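Local coordinates for aminopeptidase P; XAA-pro aminopeptidase (Streptococcus thermophilus, PDB 3IL0), which probably removes N-terminal residues from peptides as a metal-dependent aminopeptidase, the chain here being its creatinase/prolidase N-terminal domain rather than the whole enzyme, at residues A[52-57]-A[73-78]; A[22-27]-A[43-48]; A[90-95]-A[114-119]; A[9-14]-A[121-126]. All coordinates share one frame; numbering follows the deposited sequence.

Contact 1: residues A[52-57]-A[73-78]; sequences LFLTDS and IESKDP
Two parallel strands, 51-55 and 71-74, meet at the border of the sheet, closely packed along the strands and loose at the solvent end beyond them. In the tight part Leu54 and Ile73 lie side by side and point the same way, Leu54 CD2 coming 4.0 Å from Ile73 CB. Leu54 holds CG beside its backbone N (chi1 -56°), and the next residue to close on it is Pro78 at the start of helix 78-88, whose CB is 3.9 Å from Leu54 CB. A branched aliphatic residue on each strand and a rigid proline ring suit this apolar corner, to which Ile82 of the same helix adds. On the reverse face Phe53 is buried under helices 28-35 and 60-66.

Three backbone bonds join the segments. Phe53 O takes Ile73 N at 2.8 Å, nearly along its C=O axis, and Ile73 O takes Thr55 N in the same manner. Thr55 O receives Ser75 N at 2.6 Å, from above the carbonyl plane.

At the loose end Glu74, exposed and extended beyond CG, brings OE2 to 3.0 Å from Ser57 CB. Thr55 bonds through its hydroxyl to Asn41 O, and Asp56, beyond the strand, is taken up by Arg58 and the amide of Tyr59. Specific pairing between the segments thus rests on main-chain amides and carbonyls, and their side chains add apolar contact along the strands and a carboxylate at the solvent end.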
loop_
_atom_site.group_PDB
_atom_site.type_symbol
_atom_site.label_atom_id
_atom_site.label_comp_id
_atom_site.label_asym_id
_atom_site.label_seq_id
_atom_site.Cartn_x
_atom_site.Cartn_y
_atom_site.Cartn_z
ATOM N N LEU A 52 -0.570 -4.114 -4.843
ATOM C CA LEU A 52 0.619 -4.869 -4.551
ATOM C C LEU A 52 0.644 -5.303 -3.109
ATOM O O LEU A 52 0.315 -4.541 -2.184
ATOM C CB LEU A 52 1.851 -4.029 -4.841
ATOM C CG LEU A 52 2.042 -3.456 -6.243
ATOM C CD1 LEU A 52 3.406 -2.783 -6.321
ATOM C CD2 LEU A 52 1.849 -4.590 -7.358
ATOM N N PHE A 53 1.066 -6.537 -2.904
ATOM C CA PHE A 53 1.279 -7.044 -1.552
ATOM C C PHE A 53 2.723 -7.469 -1.499
ATOM O O PHE A 53 3.147 -8.299 -2.309
ATOM C CB PHE A 53 0.341 -8.248 -1.274
ATOM C CG PHE A 53 0.511 -8.846 0.093
ATOM C CD1 PHE A 53 -0.373 -8.527 1.118
ATOM C CD2 PHE A 53 1.566 -9.724 0.363
ATOM C CE1 PHE A 53 -0.222 -9.077 2.380
ATOM C CE2 PHE A 53 1.746 -10.250 1.622
ATOM C CZ PHE A 53 0.837 -9.942 2.635
ATOM N N LEU A 54 3.489 -6.935 -0.560
ATOM C CA LEU A 54 4.911 -7.195 -0.580
ATOM C C LEU A 54 5.342 -7.878 0.703
ATOM O O LEU A 54 5.124 -7.358 1.800
ATOM C CB LEU A 54 5.716 -5.888 -0.843
ATOM C CG LEU A 54 5.376 -5.085 -2.120
ATOM C CD1 LEU A 54 4.576 -3.852 -1.804
ATOM C CD2 LEU A 54 6.613 -4.688 -2.855
ATOM N N THR A 55 5.986 -9.034 0.551
ATOM C CA THR A 55 6.550 -9.747 1.694
ATOM C C THR A 55 7.849 -10.548 1.371
ATOM O O THR A 55 8.256 -10.686 0.214
ATOM C CB THR A 55 5.464 -10.637 2.315
ATOM O OG1 THR A 55 5.917 -11.126 3.574
ATOM C CG2 THR A 55 5.103 -11.776 1.388
ATOM N N ASP A 56 8.504 -11.024 2.428
ATOM C CA ASP A 56 9.708 -11.892 2.335
ATOM C C ASP A 56 9.427 -13.340 1.868
ATOM O O ASP A 56 8.261 -13.740 1.639
ATOM C CB ASP A 56 10.424 -11.952 3.687
ATOM C CG ASP A 56 9.562 -12.593 4.766
ATOM O OD1 ASP A 56 8.834 -13.579 4.462
ATOM O OD2 ASP A 56 9.606 -12.097 5.926
ATOM N N SER A 57 10.513 -14.115 1.749
ATOM C CA SER A 57 10.473 -15.481 1.172
ATOM C C SER A 57 9.728 -16.441 2.091
ATOM O O SER A 57 9.174 -17.463 1.658
ATOM C CB SER A 57 11.891 -16.005 0.905
ATOM O OG SER A 57 12.673 -15.896 2.074
ATOM N N ILE A 73 4.323 -9.804 -4.340
ATOM C CA ILE A 73 5.698 -9.526 -4.740
ATOM C C ILE A 73 6.615 -10.030 -3.647
ATOM O O ILE A 73 6.560 -9.595 -2.488
ATOM C CB ILE A 73 5.986 -8.006 -4.989
ATOM C CG1 ILE A 73 4.915 -7.345 -5.866
ATOM C CG2 ILE A 73 7.341 -7.823 -5.621
ATOM C CD1 ILE A 73 4.778 -7.894 -7.268
ATOM N N GLU A 74 7.479 -10.960 -4.016
ATOM C CA GLU A 74 8.496 -11.432 -3.078
ATOM C C GLU A 74 9.517 -10.328 -2.985
ATOM O O GLU A 74 10.022 -9.864 -4.001
ATOM C CB GLU A 74 9.128 -12.754 -3.546
ATOM C CG GLU A 74 9.848 -13.527 -2.403
ATOM C CD GLU A 74 10.148 -15.012 -2.734
ATOM O OE1 GLU A 74 9.662 -15.528 -3.779
ATOM O OE2 GLU A 74 10.867 -15.657 -1.930
ATOM N N SER A 75 9.781 -9.859 -1.778
ATOM C CA SER A 75 10.655 -8.706 -1.622
ATOM C C SER A 75 11.206 -8.610 -0.212
ATOM O O SER A 75 10.500 -8.828 0.753
ATOM C CB SER A 75 9.882 -7.417 -1.971
ATOM O OG SER A 75 10.561 -6.262 -1.489
ATOM N N LYS A 76 12.481 -8.270 -0.117
ATOM C CA LYS A 76 13.126 -8.006 1.150
ATOM C C LYS A 76 13.385 -6.501 1.347
ATOM O O LYS A 76 13.779 -6.085 2.446
ATOM C CB LYS A 76 14.436 -8.784 1.209
ATOM C CG LYS A 76 14.843 -9.275 2.600
ATOM C CD LYS A 76 16.209 -10.029 2.567
ATOM C CE LYS A 76 17.316 -9.273 1.755
ATOM N NZ LYS A 76 18.678 -9.873 1.883
ATOM N N ASP A 77 13.197 -5.682 0.298
ATOM C CA ASP A 77 13.088 -4.194 0.465
ATOM C C ASP A 77 11.868 -3.629 -0.237
ATOM O O ASP A 77 11.928 -3.238 -1.414
ATOM C CB ASP A 77 14.318 -3.419 -0.010
ATOM C CG ASP A 77 14.387 -2.021 0.636
ATOM O OD1 ASP A 77 13.343 -1.487 1.176
ATOM O OD2 ASP A 77 15.513 -1.489 0.620
ATOM N N PRO A 78 10.754 -3.594 0.498
ATOM C CA PRO A 78 9.536 -3.332 -0.222
ATOM C C PRO A 78 9.457 -1.911 -0.808
ATOM O O PRO A 78 8.871 -1.761 -1.888
ATOM C CB PRO A 78 8.429 -3.657 0.793
ATOM C CG PRO A 78 9.155 -3.867 2.124
ATOM C CD PRO A 78 10.526 -4.238 1.801
#

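Contact 2: residues A[22-27]-A[43-48]; sequences ALLVTG and TVFITK
Phe45 sets CG anti to its backbone N (chi1 -174°), and a chi2 of 77° turns the ring back over the neighbouring strand. Leu24 answers with CG likewise anti to its N, so that both chains lean across the same face of the sheet. The tip of the phenyl group ends against the small methyl of Ala22, Phe45 CZ being only 3.2 Å from Ala22 CB. That is a tight fit, with CE1 and CE2 about equally placed around the methyl, and alanine suits a position with so little space above it. Beside the ring, the side chains of Leu24 and Thr43 cross obliquely, Leu24 CD1 3.6 Å from Thr43 CG2. Ile82 and Val86 of helix 78-88 touch Phe45, and Ile82 also touches Leu24.

On the reverse face Val25 and Val44 oppose each other, Val25 CB 3.9 Å from Val44 CB, compact beta-branched residues that suit extended backbone. Phe11 of helix 7-18 packs on this side, against Leu23, Val25 and Ile46.

Four main-chain bonds tie the strands in two reciprocal pairs. Val25 N points almost straight at Val44 O, with an N-H...O angle of 175° and a separation of 2.9 Å, though it lies above the carbonyl plane; Val44 N returns to Val25 O in the plane of the Val25 carbonyl. Leu23 and Ile46 form the second pair, Leu23 N reaching Ile46 O at 3.0 Å. Antiparallel strands with helices on both faces make this the buried centre of an alpha/beta sandwich, the mixed six-stranded sheet of the creatinase/prolidase N-terminal domain.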
loop_
_atom_site.group_PDB
_atom_site.type_symbol
_atom_site.label_atom_id
_atom_site.label_comp_id
_atom_site.label_asym_id
_atom_site.label_seq_id
_atom_site.Cartn_x
_atom_site.Cartn_y
_atom_site.Cartn_z
ATOM N N ALA A 22 -1.489 6.807 -5.629
ATOM C CA ALA A 22 -1.165 5.632 -4.824
ATOM C C ALA A 22 -1.252 5.921 -3.305
ATOM O O ALA A 22 -1.193 7.054 -2.873
ATOM C CB ALA A 22 0.263 5.172 -5.214
ATOM N N LEU A 23 -1.393 4.863 -2.530
ATOM C CA LEU A 23 -1.313 4.906 -1.105
ATOM C C LEU A 23 -0.458 3.759 -0.629
ATOM O O LEU A 23 -0.664 2.588 -0.998
ATOM C CB LEU A 23 -2.688 4.830 -0.457
ATOM C CG LEU A 23 -2.725 5.151 1.050
ATOM C CD1 LEU A 23 -2.356 6.633 1.375
ATOM C CD2 LEU A 23 -4.062 4.760 1.591
ATOM N N LEU A 24 0.537 4.103 0.162
ATOM C CA LEU A 24 1.307 3.137 0.848
ATOM C C LEU A 24 0.520 2.827 2.152
ATOM O O LEU A 24 0.185 3.732 2.900
ATOM C CB LEU A 24 2.652 3.772 1.142
ATOM C CG LEU A 24 3.610 2.977 2.009
ATOM C CD1 LEU A 24 4.201 1.913 1.107
ATOM C CD2 LEU A 24 4.720 3.844 2.664
ATOM N N VAL A 25 0.287 1.544 2.414
ATOM C CA VAL A 25 -0.418 1.049 3.588
ATOM C C VAL A 25 0.528 0.143 4.389
ATOM O O VAL A 25 0.950 -0.891 3.912
ATOM C CB VAL A 25 -1.695 0.251 3.170
ATOM C CG1 VAL A 25 -2.419 -0.261 4.375
ATOM C CG2 VAL A 25 -2.596 1.134 2.282
ATOM N N THR A 26 0.891 0.605 5.578
ATOM C CA THR A 26 1.696 -0.093 6.565
ATOM C C THR A 26 0.721 -0.251 7.743
ATOM O O THR A 26 -0.315 0.469 7.835
ATOM C CB THR A 26 2.886 0.787 6.974
ATOM O OG1 THR A 26 2.419 2.141 7.194
ATOM C CG2 THR A 26 3.893 0.876 5.847
ATOM N N GLY A 27 0.993 -1.196 8.632
ATOM C CA GLY A 27 0.068 -1.458 9.764
ATOM C C GLY A 27 -0.657 -2.747 9.482
ATOM O O GLY A 27 -1.373 -2.833 8.485
ATOM N N THR A 43 3.766 -5.213 3.267
ATOM C CA THR A 43 3.503 -3.806 2.886
ATOM C C THR A 43 2.505 -3.905 1.760
ATOM O O THR A 43 2.572 -4.835 0.922
ATOM C CB THR A 43 4.778 -3.043 2.384
ATOM O OG1 THR A 43 5.780 -2.999 3.417
ATOM C CG2 THR A 43 4.459 -1.547 1.930
ATOM N N VAL A 44 1.580 -2.961 1.727
ATOM C CA VAL A 44 0.618 -2.866 0.631
ATOM C C VAL A 44 0.807 -1.547 -0.091
ATOM O O VAL A 44 1.108 -0.506 0.534
ATOM C CB VAL A 44 -0.797 -3.034 1.171
ATOM C CG1 VAL A 44 -1.880 -2.540 0.181
ATOM C CG2 VAL A 44 -0.963 -4.467 1.577
ATOM N N PHE A 45 0.643 -1.583 -1.403
ATOM C CA PHE A 45 0.770 -0.403 -2.176
ATOM C C PHE A 45 -0.303 -0.500 -3.254
ATOM O O PHE A 45 -0.188 -1.331 -4.134
ATOM C CB PHE A 45 2.186 -0.301 -2.777
ATOM C CG PHE A 45 2.452 1.005 -3.504
ATOM C CD1 PHE A 45 2.716 2.148 -2.804
ATOM C CD2 PHE A 45 2.419 1.073 -4.875
ATOM C CE1 PHE A 45 2.957 3.353 -3.462
ATOM C CE2 PHE A 45 2.668 2.294 -5.583
ATOM C CZ PHE A 45 2.947 3.422 -4.868
ATOM N N ILE A 46 -1.312 0.370 -3.192
ATOM C CA ILE A 46 -2.474 0.372 -4.094
ATOM C C ILE A 46 -2.480 1.657 -4.938
ATOM O O ILE A 46 -2.321 2.781 -4.409
ATOM C CB ILE A 46 -3.843 0.207 -3.317
ATOM C CG1 ILE A 46 -3.866 -1.130 -2.577
ATOM C CG2 ILE A 46 -5.088 0.240 -4.266
ATOM C CD1 ILE A 46 -5.111 -1.321 -1.692
ATOM N N THR A 47 -2.641 1.459 -6.252
ATOM C CA THR A 47 -2.831 2.538 -7.229
ATOM C C THR A 47 -4.268 2.437 -7.898
ATOM O O THR A 47 -5.047 1.515 -7.613
ATOM C CB THR A 47 -1.709 2.431 -8.309
ATOM O OG1 THR A 47 -2.039 1.389 -9.235
ATOM C CG2 THR A 47 -0.351 2.081 -7.613
ATOM N N LYS A 48 -4.598 3.377 -8.775
ATOM C CA LYS A 48 -5.810 3.253 -9.540
ATOM C C LYS A 48 -5.819 1.970 -10.366
ATOM O O LYS A 48 -6.895 1.450 -10.627
ATOM C CB LYS A 48 -6.017 4.460 -10.404
ATOM C CG LYS A 48 -6.550 5.613 -9.546
ATOM C CD LYS A 48 -6.879 6.831 -10.340
ATOM C CE LYS A 48 -6.917 8.066 -9.451
ATOM N NZ LYS A 48 -5.509 8.530 -9.295
#

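Contact 3: residues A[90-95]-A[114-119]; sequences KLETIG and GYTLSP
Ile94 and Thr116 bury the most surface here, one on an apolar face and the other, with Glu92 as its partner, on a polar, solvent-facing side. Ile94, with CG1 beside its backbone N (chi1 -52°), lies between two neighbours across the strand: its CD1 approaches Tyr115 CB at 4.2 Å and its CB is equally far from CD2 of Leu117. An aliphatic branch fits this buried face, where Val86 of helix 78-88 also reaches Ile94. The neighbouring Tyr115 ring presents its edge to main-chain oxygens of the other segment, CD1 being 3.5 Å from Leu91 O, so its positively polarised C-H groups probably suit that place.

Thr116 occupies the opposite face, at the solvent. Its OG1, held beside the backbone N (chi1 -59°), donates to Glu92 OE2 at 2.6 Å, a short bond that uses the anti lone pair of the carboxylate. Glu92 leaves its backbone with CG anti to N and then bends at chi2 (51°), which brings the carboxylate across to Thr116.

The segments are the parallel strands of a beta-alpha-beta unit, strand 93-97, helix 102-111 and strand 116-120, and 116-120 forms a border of the sheet. Their backbone ladder runs Thr116 N to Glu92 O, Ile94 N to Thr116 O at 2.9 Å and Ser118 N to Ile94 O at 2.8 Å; the first two lie nearly along the carbonyl axes. Gly95 CA makes a CA-H...O contact with Ser118 O at 3.2 Å. Thr93 keeps its methyl beside Thr116, CG2 4.0 Å from Thr116 CB, and its hydroxyl bonds to Gly19 O.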
loop_
_atom_site.group_PDB
_atom_site.type_symbol
_atom_site.label_atom_id
_atom_site.label_comp_id
_atom_site.label_asym_id
_atom_site.label_seq_id
_atom_site.Cartn_x
_atom_site.Cartn_y
_atom_site.Cartn_z
ATOM N N LYS A 90 4.673 5.825 -13.970
ATOM C CA LYS A 90 4.749 7.260 -14.117
ATOM C C LYS A 90 3.824 7.979 -13.089
ATOM O O LYS A 90 3.110 8.912 -13.435
ATOM C CB LYS A 90 4.362 7.626 -15.558
ATOM C CG LYS A 90 5.494 7.405 -16.607
ATOM C CD LYS A 90 4.952 6.879 -17.900
ATOM C CE LYS A 90 4.134 7.811 -18.812
ATOM N NZ LYS A 90 4.259 7.261 -20.285
ATOM N N LEU A 91 3.824 7.550 -11.839
ATOM C CA LEU A 91 2.852 8.085 -10.873
ATOM C C LEU A 91 3.485 9.332 -10.259
ATOM O O LEU A 91 4.679 9.454 -10.253
ATOM C CB LEU A 91 2.485 7.032 -9.830
ATOM C CG LEU A 91 1.902 5.727 -10.385
ATOM C CD1 LEU A 91 1.437 4.803 -9.270
ATOM C CD2 LEU A 91 0.729 6.000 -11.318
ATOM N N GLU A 92 2.695 10.273 -9.759
ATOM C CA GLU A 92 3.272 11.465 -9.172
ATOM C C GLU A 92 3.079 11.653 -7.646
ATOM O O GLU A 92 3.992 12.055 -6.941
ATOM C CB GLU A 92 2.693 12.659 -9.895
ATOM C CG GLU A 92 3.091 13.974 -9.283
ATOM C CD GLU A 92 4.595 14.088 -9.073
ATOM O OE1 GLU A 92 5.349 13.487 -9.886
ATOM O OE2 GLU A 92 5.027 14.781 -8.112
ATOM N N THR A 93 1.873 11.415 -7.164
ATOM C CA THR A 93 1.519 11.688 -5.822
ATOM C C THR A 93 1.217 10.374 -5.089
ATOM O O THR A 93 0.227 9.638 -5.359
ATOM C CB THR A 93 0.358 12.701 -5.791
ATOM O OG1 THR A 93 -0.839 12.056 -6.192
ATOM C CG2 THR A 93 0.605 13.834 -6.762
ATOM N N ILE A 94 2.091 10.109 -4.121
ATOM C CA ILE A 94 2.052 8.923 -3.272
ATOM C C ILE A 94 1.524 9.373 -1.886
ATOM O O ILE A 94 2.084 10.248 -1.223
ATOM C CB ILE A 94 3.457 8.272 -3.237
ATOM C CG1 ILE A 94 3.950 8.045 -4.675
ATOM C CG2 ILE A 94 3.459 6.947 -2.512
ATOM C CD1 ILE A 94 5.418 7.531 -4.743
ATOM N N GLY A 95 0.372 8.853 -1.510
ATOM C CA GLY A 95 -0.152 9.096 -0.199
ATOM C C GLY A 95 0.514 8.210 0.825
ATOM O O GLY A 95 0.927 7.096 0.530
ATOM N N GLY A 114 11.895 13.262 -5.627
ATOM C CA GLY A 114 11.370 13.619 -6.942
ATOM C C GLY A 114 9.896 13.380 -7.157
ATOM O O GLY A 114 9.358 13.795 -8.195
ATOM N N TYR A 115 9.242 12.676 -6.225
ATOM C CA TYR A 115 7.800 12.497 -6.241
ATOM C C TYR A 115 7.144 13.310 -5.125
ATOM O O TYR A 115 7.789 13.761 -4.241
ATOM C CB TYR A 115 7.451 11.006 -6.068
ATOM C CG TYR A 115 8.146 10.144 -7.057
ATOM C CD1 TYR A 115 7.593 9.935 -8.295
ATOM C CD2 TYR A 115 9.407 9.588 -6.787
ATOM C CE1 TYR A 115 8.237 9.173 -9.239
ATOM C CE2 TYR A 115 10.071 8.844 -7.751
ATOM C CZ TYR A 115 9.462 8.637 -8.971
ATOM O OH TYR A 115 10.041 7.873 -9.974
ATOM N N THR A 116 5.835 13.467 -5.164
ATOM C CA THR A 116 5.133 14.243 -4.163
ATOM C C THR A 116 4.606 13.219 -3.158
ATOM O O THR A 116 3.846 12.318 -3.533
ATOM C CB THR A 116 3.957 15.013 -4.850
ATOM O OG1 THR A 116 4.490 15.877 -5.870
ATOM C CG2 THR A 116 3.147 15.845 -3.872
ATOM N N LEU A 117 5.050 13.320 -1.914
ATOM C CA LEU A 117 4.503 12.559 -0.794
ATOM C C LEU A 117 3.372 13.358 -0.161
ATOM O O LEU A 117 3.513 14.548 0.163
ATOM C CB LEU A 117 5.595 12.247 0.241
ATOM C CG LEU A 117 6.710 11.303 -0.248
ATOM C CD1 LEU A 117 7.825 11.188 0.801
ATOM C CD2 LEU A 117 6.174 9.972 -0.529
ATOM N N SER A 118 2.242 12.708 0.028
ATOM C CA SER A 118 1.031 13.394 0.468
ATOM C C SER A 118 0.503 12.760 1.776
ATOM O O SER A 118 0.007 11.652 1.773
ATOM C CB SER A 118 -0.020 13.266 -0.631
ATOM O OG SER A 118 -1.319 13.405 -0.080
ATOM N N PRO A 119 0.652 13.457 2.894
ATOM C CA PRO A 119 0.217 12.843 4.135
ATOM C C PRO A 119 -1.300 12.728 4.200
ATOM O O PRO A 119 -2.002 13.655 3.827
ATOM C CB PRO A 119 0.738 13.797 5.194
ATOM C CG PRO A 119 0.886 15.080 4.467
ATOM C CD PRO A 119 1.351 14.710 3.116
#

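Contact 4: residues A[9-14]-A[121-126]; sequences ERFDAK and TNFMEE
Lys14 NZ is held twice across the contact, by a carboxylate and by an aromatic face. Glu126 OE1 accepts from it at 3.3 Å in a salt bridge whose hydrogen bond is weak, and the Phe123 ring takes it in an off-centre cation-pi contact, 4.2 Å from NZ to the ring centroid. Lys14 starts with CG anti to its backbone N (chi1 -169°), then bends at chi2 and chi4, so that its methylenes cross the same face of Phe123 that its ammonium meets. CG comes closest, 3.4 Å from Phe123 CE2, in a CH-pi contact that suits the long aliphatic part of lysine.

Phe123 also sends an edge toward Phe11: its CE1 stands 3.7 Å above the plane of that ring, over its centre, with the planes at 60° in an edge-to-face pair. Met124, bent at chi2 and chi3, brings its thioether in obliquely, SD lying 3.7 Å from Phe11 CE1 in a Met-aromatic contact. Phe11 continues onto Leu23 and Val25 of the sheet.

Helices 7-18 and 123-128, near the two ends of the chain, are therefore joined chiefly by aromatic and aliphatic surface. Lys14 lies in the middle of it, its chain supplying apolar contact and its ammonium probably a modest attraction to Glu126 and the ring.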
loop_
_atom_site.group_PDB
_atom_site.type_symbol
_atom_site.label_atom_id
_atom_site.label_comp_id
_atom_site.label_asym_id
_atom_site.label_seq_id
_atom_site.Cartn_x
_atom_site.Cartn_y
_atom_site.Cartn_z
ATOM N N GLU A 9 -13.031 -1.514 -3.855
ATOM C CA GLU A 9 -13.645 -0.533 -4.734
ATOM C C GLU A 9 -13.935 0.797 -4.011
ATOM O O GLU A 9 -13.890 1.855 -4.650
ATOM C CB GLU A 9 -14.887 -1.082 -5.441
ATOM C CG GLU A 9 -14.636 -1.515 -6.907
ATOM C CD GLU A 9 -14.524 -3.060 -7.116
ATOM O OE1 GLU A 9 -15.445 -3.828 -6.679
ATOM O OE2 GLU A 9 -13.529 -3.502 -7.771
ATOM N N ARG A 10 -14.203 0.785 -2.699
ATOM C CA ARG A 10 -14.239 2.058 -1.974
ATOM C C ARG A 10 -12.848 2.718 -2.053
ATOM O O ARG A 10 -12.725 3.930 -2.253
ATOM C CB ARG A 10 -14.611 1.878 -0.512
ATOM C CG ARG A 10 -16.109 1.771 -0.214
ATOM C CD ARG A 10 -16.369 0.891 0.997
ATOM N NE ARG A 10 -17.729 0.370 0.966
ATOM C CZ ARG A 10 -18.835 1.055 1.334
ATOM N NH1 ARG A 10 -18.754 2.324 1.761
ATOM N NH2 ARG A 10 -20.045 0.470 1.269
ATOM N N PHE A 11 -11.815 1.898 -1.870
ATOM C CA PHE A 11 -10.445 2.364 -1.771
ATOM C C PHE A 11 -10.131 3.173 -3.041
ATOM O O PHE A 11 -9.704 4.325 -2.993
ATOM C CB PHE A 11 -9.501 1.152 -1.636
ATOM C CG PHE A 11 -8.086 1.506 -1.169
ATOM C CD1 PHE A 11 -7.643 1.118 0.084
ATOM C CD2 PHE A 11 -7.215 2.228 -1.994
ATOM C CE1 PHE A 11 -6.384 1.409 0.498
ATOM C CE2 PHE A 11 -5.933 2.550 -1.580
ATOM C CZ PHE A 11 -5.505 2.130 -0.349
ATOM N N ASP A 12 -10.398 2.543 -4.177
ATOM C CA ASP A 12 -10.223 3.147 -5.489
ATOM C C ASP A 12 -10.942 4.498 -5.599
ATOM O O ASP A 12 -10.373 5.517 -6.004
ATOM C CB ASP A 12 -10.769 2.162 -6.505
ATOM C CG ASP A 12 -10.207 2.375 -7.894
ATOM O OD1 ASP A 12 -10.560 3.395 -8.535
ATOM O OD2 ASP A 12 -9.453 1.496 -8.355
ATOM N N ALA A 13 -12.209 4.518 -5.213
ATOM C CA ALA A 13 -12.969 5.758 -5.273
ATOM C C ALA A 13 -12.316 6.865 -4.393
ATOM O O ALA A 13 -12.316 8.078 -4.718
ATOM C CB ALA A 13 -14.389 5.472 -4.824
ATOM N N LYS A 14 -11.755 6.432 -3.271
ATOM C CA LYS A 14 -11.207 7.370 -2.312
ATOM C C LYS A 14 -9.911 7.939 -2.898
ATOM O O LYS A 14 -9.620 9.119 -2.721
ATOM C CB LYS A 14 -11.025 6.689 -0.955
ATOM C CG LYS A 14 -10.691 7.625 0.214
ATOM C CD LYS A 14 -11.484 7.206 1.526
ATOM C CE LYS A 14 -11.677 8.412 2.400
ATOM N NZ LYS A 14 -10.386 8.719 2.980
ATOM N N THR A 121 -4.850 11.807 6.570
ATOM C CA THR A 121 -5.465 11.615 7.880
ATOM C C THR A 121 -6.592 10.603 7.841
ATOM O O THR A 121 -7.596 10.830 7.180
ATOM C CB THR A 121 -6.078 12.902 8.384
ATOM O OG1 THR A 121 -5.052 13.900 8.379
ATOM C CG2 THR A 121 -6.609 12.727 9.784
ATOM N N ASN A 122 -6.442 9.511 8.584
ATOM C CA ASN A 122 -7.480 8.501 8.701
ATOM C C ASN A 122 -8.055 7.969 7.385
ATOM O O ASN A 122 -9.233 7.666 7.324
ATOM C CB ASN A 122 -8.623 9.086 9.527
ATOM C CG ASN A 122 -8.260 9.297 10.967
ATOM O OD1 ASN A 122 -7.248 8.784 11.480
ATOM N ND2 ASN A 122 -9.096 10.062 11.651
ATOM N N PHE A 123 -7.273 7.888 6.319
ATOM C CA PHE A 123 -7.818 7.422 5.019
ATOM C C PHE A 123 -8.444 6.033 5.180
ATOM O O PHE A 123 -9.562 5.772 4.740
ATOM C CB PHE A 123 -6.666 7.342 4.019
ATOM C CG PHE A 123 -7.033 6.842 2.639
ATOM C CD1 PHE A 123 -7.240 5.472 2.401
ATOM C CD2 PHE A 123 -7.070 7.737 1.564
ATOM C CE1 PHE A 123 -7.499 4.995 1.116
ATOM C CE2 PHE A 123 -7.336 7.272 0.237
ATOM C CZ PHE A 123 -7.556 5.899 0.019
ATOM N N MET A 124 -7.693 5.149 5.831
ATOM C CA MET A 124 -8.112 3.759 6.068
ATOM C C MET A 124 -9.263 3.608 7.031
ATOM O O MET A 124 -9.894 2.546 7.052
ATOM C CB MET A 124 -6.936 2.885 6.579
ATOM C CG MET A 124 -5.854 2.575 5.472
ATOM S SD MET A 124 -6.530 1.513 4.195
ATOM C CE MET A 124 -7.444 0.324 5.231
ATOM N N GLU A 125 -9.512 4.654 7.821
ATOM C CA GLU A 125 -10.498 4.631 8.911
ATOM C C GLU A 125 -11.927 4.403 8.428
ATOM O O GLU A 125 -12.652 3.597 8.989
ATOM C CB GLU A 125 -10.395 5.926 9.750
ATOM C CG GLU A 125 -10.525 5.724 11.250
ATOM C CD GLU A 125 -11.805 6.326 11.876
ATOM O OE1 GLU A 125 -11.968 7.584 11.851
ATOM O OE2 GLU A 125 -12.608 5.538 12.442
ATOM N N GLU A 126 -12.324 5.107 7.381
ATOM C CA GLU A 126 -13.659 4.908 6.762
ATOM C C GLU A 126 -13.744 3.550 6.148
ATOM O O GLU A 126 -14.707 2.808 6.354
ATOM C CB GLU A 126 -13.954 5.904 5.649
ATOM C CG GLU A 126 -12.723 6.586 5.083
ATOM C CD GLU A 126 -12.146 7.650 6.063
ATOM O OE1 GLU A 126 -12.139 8.869 5.720
ATOM O OE2 GLU A 126 -11.720 7.259 7.185
#

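One mixed sheet carries contacts 1, 2 and 3, with contact 2 near its middle and the other two at its opposite borders, their centres about 21 Å apart. Contact 2 touches both: Leu54 N lies 2.7 Å from Thr43 O on one side, and Gly95 N lies 2.7 Å from Ala22 O on the other, each probably a hydrogen bond. Contact 4 lies off the sheet on one face, its centre about 11 Å from that of contact 2, and Phe11 and Phe123 both press on Leu23. In sequence, contact 4 encloses the other three, bringing the first and last helices together. All four belong to the N-terminal domain; the metal-binding peptidase M24 part of the whole enzyme is not in this chain.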